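Long-range contacts in uncharacterized protein (PDB 4WVA), which hydrolyses mannosylglycerate, a solute that thermophiles make under osmotic stress, to mannose and glycerate, and also cleaves glucosylglycerate: residues W32-A37 and I101-V106; G152-V157 and G236-L241. One frame throughout, in Å; residues are numbered along the deposited sequence. Where two conformers were deposited one is given.

Contact 1 (W32-A37 and I101-V106); sequences WLWDSA and ITQPPV
One face of the Trp34 indole is covered by the ring of Pro104, whose CG makes a CH-pi contact 4.1 Å from the six-membered ring centroid. The edge of Trp32 meets Gln103 NE2 near the ring plane, 3.7 Å from CD1. Between the two tryptophans stands the Gln103 amide, turned 64° from the Trp34 ring. Its chain, extended beyond CG, reaches the first turn of helix 33-43, where Trp34 N donates a nearly straight hydrogen bond of 3.0 Å to Gln103 OE1, arriving above the carbonyl plane. Glutamine is long enough to give an acceptor to an N-H that the helix start leaves without one. Leu33 CB lies against Gln103 CB. Ala37 CB presses on Val106 CG1 at 3.2 Å, closer than usual for methyls, leaving little room for a side chain larger than alanine. An alanine in place of Trp34 would probably keep the backbone bond but lose the CH-pi contact with Pro104 CG and loosen the packing beside Gln103. Asp35 OD2 makes a weak hydrogen bond to bound Tris, probably from the crystallisation liquor. Trp32, Leu33, Trp34, Asp35 and Gln103 probably bind the substrate, as in a nearly identical protein, and build part of the pocket of this GH63 (alpha/alpha)6-barrel.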
loop_
_atom_site.group_PDB
_atom_site.type_symbol
_atom_site.label_atom_id
_atom_site.label_comp_id
_atom_site.label_asym_id
_atom_site.label_seq_id
_atom_site.Cartn_x
_atom_site.Cartn_y
_atom_site.Cartn_z
ATOM N N TRP A 32 23.768 -4.140 -25.035
ATOM C CA TRP A 32 22.866 -3.141 -24.448
ATOM C C TRP A 32 22.319 -3.644 -23.101
ATOM O O TRP A 32 22.104 -4.832 -22.917
ATOM C CB TRP A 32 21.683 -2.882 -25.386
ATOM C CG TRP A 32 21.817 -1.687 -26.267
ATOM C CD1 TRP A 32 21.210 -0.484 -26.088
ATOM C CD2 TRP A 32 22.591 -1.560 -27.467
ATOM N NE1 TRP A 32 21.525 0.372 -27.094
ATOM C CE2 TRP A 32 22.376 -0.256 -27.959
ATOM C CE3 TRP A 32 23.447 -2.413 -28.166
ATOM C CZ2 TRP A 32 22.990 0.216 -29.105
ATOM C CZ3 TRP A 32 24.051 -1.937 -29.327
ATOM C CH2 TRP A 32 23.828 -0.645 -29.772
ATOM N N LEU A 33 22.103 -2.715 -22.180
ATOM C CA LEU A 33 21.725 -3.006 -20.799
ATOM C C LEU A 33 20.359 -3.681 -20.692
ATOM O O LEU A 33 20.285 -4.845 -20.248
ATOM C CB LEU A 33 21.760 -1.711 -19.983
ATOM C CG LEU A 33 21.671 -1.763 -18.455
ATOM C CD1 LEU A 33 21.944 -0.358 -17.916
ATOM C CD2 LEU A 33 20.336 -2.300 -17.951
ATOM N N TRP A 34 19.265 -2.999 -21.027
ATOM C CA TRP A 34 17.976 -3.675 -20.772
ATOM C C TRP A 34 17.752 -4.833 -21.745
ATOM O O TRP A 34 17.167 -5.834 -21.353
ATOM C CB TRP A 34 16.737 -2.754 -20.582
ATOM C CG TRP A 34 16.105 -2.108 -21.781
ATOM C CD1 TRP A 34 16.690 -1.753 -22.982
ATOM C CD2 TRP A 34 14.741 -1.653 -21.856
ATOM N NE1 TRP A 34 15.761 -1.129 -23.780
ATOM C CE2 TRP A 34 14.561 -1.069 -23.110
ATOM C CE3 TRP A 34 13.652 -1.691 -20.957
ATOM C CZ2 TRP A 34 13.333 -0.535 -23.508
ATOM C CZ3 TRP A 34 12.434 -1.162 -21.355
ATOM C CH2 TRP A 34 12.287 -0.589 -22.612
ATOM N N ASP A 35 18.342 -4.766 -22.942
ATOM C CA ASP A 35 18.246 -5.888 -23.863
ATOM C C ASP A 35 18.840 -7.133 -23.238
ATOM O O ASP A 35 18.239 -8.201 -23.301
ATOM C CB ASP A 35 18.962 -5.608 -25.192
ATOM C CG ASP A 35 18.367 -4.455 -25.956
ATOM O OD1 ASP A 35 18.395 -3.306 -25.436
ATOM O OD2 ASP A 35 17.901 -4.681 -27.092
ATOM N N SER A 36 20.037 -7.019 -22.660
ATOM C CA SER A 36 20.702 -8.202 -22.116
ATOM C C SER A 36 19.856 -8.828 -21.021
ATOM O O SER A 36 19.829 -10.038 -20.875
ATOM C CB SER A 36 22.117 -7.888 -21.624
ATOM O OG SER A 36 23.049 -7.991 -22.690
ATOM N N ALA A 37 19.136 -7.999 -20.263
ATOM C CA ALA A 37 18.342 -8.506 -19.167
ATOM C C ALA A 37 17.210 -9.360 -19.729
ATOM O O ALA A 37 17.009 -10.481 -19.273
ATOM C CB ALA A 37 17.800 -7.373 -18.321
ATOM N N ILE A 101 25.579 7.109 -20.298
ATOM C CA ILE A 101 24.204 7.203 -19.793
ATOM C C ILE A 101 23.734 5.787 -19.455
ATOM O O ILE A 101 24.409 4.817 -19.774
ATOM C CB ILE A 101 23.250 7.836 -20.817
ATOM C CG1 ILE A 101 23.266 7.058 -22.150
ATOM C CG2 ILE A 101 23.588 9.311 -21.038
ATOM C CD1 ILE A 101 22.203 7.471 -23.142
ATOM N N THR A 102 22.569 5.675 -18.810
ATOM C CA THR A 102 22.068 4.382 -18.356
ATOM C C THR A 102 20.787 3.964 -19.104
ATOM O O THR A 102 20.473 4.507 -20.161
ATOM C CB THR A 102 21.919 4.386 -16.816
ATOM O OG1 THR A 102 21.742 3.050 -16.320
ATOM C CG2 THR A 102 20.808 5.298 -16.332
ATOM N N GLN A 103 20.089 2.956 -18.578
ATOM C CA GLN A 103 18.861 2.445 -19.220
ATOM C C GLN A 103 17.996 1.820 -18.131
ATOM O O GLN A 103 18.447 1.666 -17.007
ATOM C CB GLN A 103 19.180 1.407 -20.301
ATOM C CG GLN A 103 18.863 1.878 -21.714
ATOM C CD GLN A 103 18.987 0.771 -22.758
ATOM O OE1 GLN A 103 19.436 -0.358 -22.471
ATOM N NE2 GLN A 103 18.589 1.085 -23.971
ATOM N N PRO A 104 16.751 1.438 -18.467
ATOM C CA PRO A 104 15.886 0.973 -17.377
ATOM C C PRO A 104 16.444 -0.256 -16.646
ATOM O O PRO A 104 16.830 -1.244 -17.287
ATOM C CB PRO A 104 14.569 0.648 -18.098
ATOM C CG PRO A 104 14.592 1.549 -19.294
ATOM C CD PRO A 104 16.016 1.518 -19.738
ATOM N N PRO A 105 16.472 -0.202 -15.303
ATOM C CA PRO A 105 17.227 -1.171 -14.514
ATOM C C PRO A 105 16.413 -2.433 -14.243
ATOM O O PRO A 105 16.089 -2.731 -13.110
ATOM C CB PRO A 105 17.540 -0.396 -13.244
ATOM C CG PRO A 105 16.410 0.553 -13.091
ATOM C CD PRO A 105 16.060 0.970 -14.490
ATOM N N VAL A 106 16.068 -3.158 -15.305
ATOM C CA VAL A 106 15.285 -4.381 -15.154
ATOM C C VAL A 106 16.156 -5.543 -14.645
ATOM O O VAL A 106 15.647 -6.598 -14.269
ATOM C CB VAL A 106 14.562 -4.714 -16.468
ATOM C CG1 VAL A 106 15.524 -5.243 -17.471
ATOM C CG2 VAL A 106 13.455 -5.744 -16.254
#

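Contact 2 (G152-V157 and G236-L241)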
loop_
_atom_site.group_PDB
_atom_site.type_symbol
_atom_site.label_atom_id
_atom_site.label_comp_id
_atom_site.label_asym_id
_atom_site.label_seq_id
_atom_site.Cartn_x
_atom_site.Cartn_y
_atom_site.Cartn_z
ATOM N N GLY A 152 12.512 9.871 -4.206
ATOM C CA GLY A 152 12.098 8.492 -4.486
ATOM C C GLY A 152 11.921 8.181 -5.966
ATOM O O GLY A 152 11.743 7.002 -6.344
ATOM N N LEU A 153 11.968 9.216 -6.809
ATOM C CA LEU A 153 11.911 9.079 -8.266
ATOM C C LEU A 153 13.247 9.454 -8.871
ATOM O O LEU A 153 13.893 10.399 -8.413
ATOM C CB LEU A 153 10.828 9.983 -8.842
ATOM C CG LEU A 153 9.410 9.588 -8.466
ATOM C CD1 LEU A 153 8.471 10.770 -8.602
ATOM C CD2 LEU A 153 8.936 8.424 -9.322
ATOM N N VAL A 154 13.689 8.681 -9.848
ATOM C CA VAL A 154 14.939 8.987 -10.543
ATOM C C VAL A 154 14.657 9.727 -11.840
ATOM O O VAL A 154 13.669 9.462 -12.534
ATOM C CB VAL A 154 15.801 7.733 -10.800
ATOM C CG1 VAL A 154 16.310 7.160 -9.486
ATOM C CG2 VAL A 154 15.052 6.710 -11.608
ATOM N N VAL A 155 15.550 10.652 -12.167
ATOM C CA VAL A 155 15.493 11.462 -13.367
ATOM C C VAL A 155 16.346 10.848 -14.492
ATOM O O VAL A 155 17.475 10.391 -14.215
ATOM C CB VAL A 155 16.085 12.844 -13.027
ATOM C CG1 VAL A 155 16.115 13.760 -14.241
ATOM C CG2 VAL A 155 15.292 13.470 -11.890
ATOM N N ILE A 156 15.835 10.859 -15.714
ATOM C CA ILE A 156 16.651 10.602 -16.901
ATOM C C ILE A 156 17.023 11.943 -17.528
ATOM O O ILE A 156 16.218 12.888 -17.558
ATOM C CB ILE A 156 15.995 9.652 -17.921
ATOM C CG1 ILE A 156 14.639 10.154 -18.422
ATOM C CG2 ILE A 156 15.895 8.241 -17.334
ATOM C CD1 ILE A 156 14.112 9.424 -19.642
ATOM N N VAL A 157 18.260 12.017 -18.024
ATOM C CA VAL A 157 18.774 13.213 -18.678
ATOM C C VAL A 157 18.905 13.050 -20.190
ATOM O O VAL A 157 19.277 14.002 -20.884
ATOM C CB VAL A 157 20.110 13.645 -18.037
ATOM C CG1 VAL A 157 19.879 13.995 -16.560
ATOM C CG2 VAL A 157 21.174 12.563 -18.175
ATOM N N GLY A 236 8.183 4.792 -17.180
ATOM C CA GLY A 236 8.708 3.473 -17.489
ATOM C C GLY A 236 9.947 3.116 -16.674
ATOM O O GLY A 236 9.986 2.071 -16.022
ATOM N N PHE A 237 10.954 3.991 -16.717
ATOM C CA PHE A 237 12.205 3.810 -15.989
ATOM C C PHE A 237 11.898 3.577 -14.517
ATOM O O PHE A 237 12.391 2.658 -13.909
ATOM C CB PHE A 237 13.103 5.035 -16.163
ATOM C CG PHE A 237 14.536 4.810 -15.776
ATOM C CD1 PHE A 237 14.912 4.750 -14.457
ATOM C CD2 PHE A 237 15.525 4.697 -16.750
ATOM C CE1 PHE A 237 16.232 4.551 -14.105
ATOM C CE2 PHE A 237 16.842 4.504 -16.405
ATOM C CZ PHE A 237 17.200 4.424 -15.087
ATOM N N ASN A 238 11.032 4.410 -13.961
ATOM C CA ASN A 238 10.730 4.328 -12.539
ATOM C C ASN A 238 9.891 3.138 -12.119
ATOM O O ASN A 238 10.100 2.583 -11.034
ATOM C CB ASN A 238 10.130 5.650 -12.058
ATOM C CG ASN A 238 11.209 6.683 -11.815
ATOM O OD1 ASN A 238 11.870 6.663 -10.780
ATOM N ND2 ASN A 238 11.438 7.554 -12.801
ATOM N N ALA A 239 8.953 2.720 -12.959
ATOM C CA ALA A 239 8.193 1.519 -12.658
ATOM C C ALA A 239 9.113 0.321 -12.659
ATOM O O ALA A 239 9.022 -0.557 -11.786
ATOM C CB ALA A 239 7.080 1.317 -13.659
ATOM N N ILE A 240 10.007 0.274 -13.641
ATOM C CA ILE A 240 10.981 -0.823 -13.730
ATOM C C ILE A 240 11.942 -0.828 -12.531
ATOM O O ILE A 240 12.255 -1.896 -11.956
ATOM C CB ILE A 240 11.707 -0.783 -15.108
ATOM C CG1 ILE A 240 10.739 -1.286 -16.193
ATOM C CG2 ILE A 240 12.998 -1.595 -15.115
ATOM C CD1 ILE A 240 11.207 -0.992 -17.587
ATOM N N LEU A 241 12.387 0.357 -12.120
ATOM C CA LEU A 241 13.231 0.490 -10.928
ATOM C C LEU A 241 12.517 0.056 -9.648
ATOM O O LEU A 241 13.100 -0.624 -8.807
ATOM C CB LEU A 241 13.759 1.911 -10.806
ATOM C CG LEU A 241 14.567 2.280 -9.550
ATOM C CD1 LEU A 241 15.745 1.344 -9.321
ATOM C CD2 LEU A 241 15.053 3.715 -9.646
#
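Asn238 leaves helix 235-254 with CG anti to its own carbonyl carbon (chi1 -80°), and its CB passes 4.1 Å from Leu153 CD2. Asn238 CG comes to 3.8 Å from Leu153 CD2, so this methyl lies alongside the amide. At the tip the amide divides its work on a single residue. Asn238 OD1 accepts the N-H of Val154 N at 2.9 Å, in the carbonyl plane and on a lone pair, while Asn238 ND2 donates to Val154 O, also 2.9 Å away, along an almost straight line (177°). Two bonds to the same residue fix the rotation of the amide and satisfy both backbone polar groups of Val154 in a buried place; ND2 has a further partner in Asp234 O. An asparagine is apt because its short amide offers a donor and an acceptor side by side, much as a neighbouring strand would to an extended chain. In this (alpha/alpha)6-barrel the arrangement ties the extended segment 152-157, which follows helix 121-146, to the start of helix 235-254. Around the amide the packing is apolar. Val154 turns CG2 to Phe237 CD1, 3.5 Å away, and to Leu241 CD2 at 3.6 Å. Ile156 CG2 makes an off-centre CH-pi contact with the Phe237 ring, 4.1 Å from its centroid.

How the contacts relate
Both contacts are buried, but contact 1 lies about 5 Å from the centre of the chain and contact 2 about 11 Å, with some 12 Å between their own centres. They share no helix, yet they touch: Phe237 and Ile240 of helix 235-254 pack against Gln103, Pro105 and Val106, so this helix backs the loop that carries Gln103, which probably binds substrate. In each, a side-chain amide meets backbone groups. Gln103 reaches from a loop to a helix start, whereas Asn238 reaches from a helix to an extended chain. Two tryptophans flank the amide in contact 1, beside the pocket where Tris is bound; contact 2 combines a doubly bonded amide with valine, isoleucine and leucine packed about one phenylalanine ring, and Leu153 also meets Tyr249 of a neighbouring subunit.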